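Putative chorismate mutase (Yersinia pestis biovar Microtus str. 91001, PDB 2GBB) catalyses the Claisen rearrangement of chorismate to prephenate as a secreted, all-helical chorismate mutase and may contribute to pathogenicity. Local coordinates at the interface of chains A and B. Coordinates in Å, arbitrary orientation; residue numbers count along the deposited sequence, not the author numbering. Chains: chain A/B, putative chorismate mutase.

The interface of chains A and B. Residues chain A 67, 75, 139, 141-142; chain B 79, 81-83.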
# COMPACT_ATOMS: atom_id res chain seq x y z
N ASN A 67 -1.81 3.48 12.19
CA ASN A 67 -0.87 3.80 11.10
C ASN A 67 0.09 2.68 10.70
O ASN A 67 0.26 2.39 9.50
CB ASN A 67 -0.11 5.11 11.41
CG ASN A 67 -1.03 6.31 11.30
OD1 ASN A 67 -2.12 6.18 10.76
ND2 ASN A 67 -0.63 7.45 11.83
N ARG A 75 1.21 -2.09 1.92
CA ARG A 75 2.36 -2.76 1.37
C ARG A 75 2.00 -4.14 0.86
O ARG A 75 2.42 -4.50 -0.23
CB ARG A 75 3.48 -2.77 2.41
CG ARG A 75 4.18 -1.43 2.43
CD ARG A 75 5.30 -1.28 3.50
NE ARG A 75 5.65 0.15 3.58
CZ ARG A 75 5.76 0.85 4.71
NH1 ARG A 75 5.59 0.25 5.89
NH2 ARG A 75 6.04 2.17 4.65
N THR A 139 8.16 -0.75 8.70
CA THR A 139 9.47 -0.12 8.71
C THR A 139 9.85 0.39 10.12
O THR A 139 9.02 0.44 11.03
CB THR A 139 9.61 1.06 7.71
OG1 THR A 139 8.79 2.14 8.14
CG2 THR A 139 9.25 0.66 6.24
N ALA A 141 10.76 3.58 10.78
CA ALA A 141 9.90 4.77 10.96
C ALA A 141 8.46 4.44 11.52
O ALA A 141 7.95 5.17 12.38
CB ALA A 141 9.82 5.64 9.69
N ASP A 142 7.86 3.33 11.11
CA ASP A 142 6.53 2.92 11.62
C ASP A 142 6.65 2.59 13.11
O ASP A 142 5.80 2.96 13.92
CB ASP A 142 6.04 1.69 10.87
CG ASP A 142 5.75 1.95 9.37
OD1 ASP A 142 5.19 3.02 9.06
OD2 ASP A 142 6.07 1.08 8.52
N ASP B 79 4.15 4.82 3.04
CA ASP B 79 5.32 5.57 3.48
C ASP B 79 4.95 6.90 4.14
O ASP B 79 5.59 7.28 5.14
CB ASP B 79 6.31 5.84 2.34
CG ASP B 79 7.17 4.59 1.98
OD1 ASP B 79 6.99 3.49 2.57
OD2 ASP B 79 8.02 4.70 1.07
N LEU B 81 2.38 7.69 5.93
CA LEU B 81 1.84 7.59 7.30
C LEU B 81 2.88 7.95 8.37
O LEU B 81 2.58 8.68 9.33
CB LEU B 81 1.26 6.20 7.55
CG LEU B 81 0.10 5.86 6.61
CD1 LEU B 81 -0.21 4.43 6.65
CD2 LEU B 81 -1.12 6.67 6.94
N SER B 82 4.13 7.51 8.15
CA SER B 82 5.21 7.72 9.11
C SER B 82 6.27 8.69 8.57
O SER B 82 7.10 9.20 9.33
CB SER B 82 5.88 6.39 9.43
OG SER B 82 6.07 5.66 8.20
N GLN B 83 6.24 8.93 7.26
CA GLN B 83 7.17 9.86 6.63
C GLN B 83 6.49 10.77 5.59
O GLN B 83 6.78 10.64 4.41
CB GLN B 83 8.31 9.09 5.98
CG GLN B 83 9.25 8.37 6.98
CD GLN B 83 9.82 7.05 6.43
OE1 GLN B 83 11.03 6.81 6.51
NE2 GLN B 83 8.94 6.18 5.88
O HOH W 1 5.98 1.61 1.12
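The guanidinium of A:Arg75 meets the carboxylate of B:Asp79 at its edge, while the methyl CG2 of A:Thr139 lies over one face near the rim, 3.5 Å above the plane. A:Asp142 and a water occupy other parts of the edge. Arginine suits this place because its N-H groups point in different directions within one plane. The end of helix 59-82 of B here packs against helices 55-82 and 140-150 of A, in a two-fold interface that may be that of a biological dimer. NH2 crosses it to OD1 of B:Asp79 at 2.6 Å, a salt bridge using the anti lone pair, the planes 50° apart. NE reaches the same oxygen through the water. NH1 turns back to OD2 of A:Asp142 at 2.8 Å, on its syn lone pair, helping fix the guanidinium's rotation.

OD2 also accepts from the backbone N-H of A:Thr139 (N to OD2 2.8 Å), forming a capping box: A:Thr139 precedes helix 140-150, A:Asp142 stands three residues on, and the return bond from A:Asp142 N to A:Thr139 OG1 is weak. OD1 accepts from OG of B:Ser82 at 2.9 Å, 44° out of the carboxylate plane. Serine's short hydroxyl, between backbone N and carbonyl carbon (chi1 44°), donates without a long flexible chain. CB of A:Ala141 lies 3.6 Å from CD of B:Gln83, the methyl being small enough for the amide to approach. B:Leu81's branched end touches helix 55-82 with two methyls, CD2 toward OD1 of A:Asn67 and CD1 3.5 Å from its backbone O.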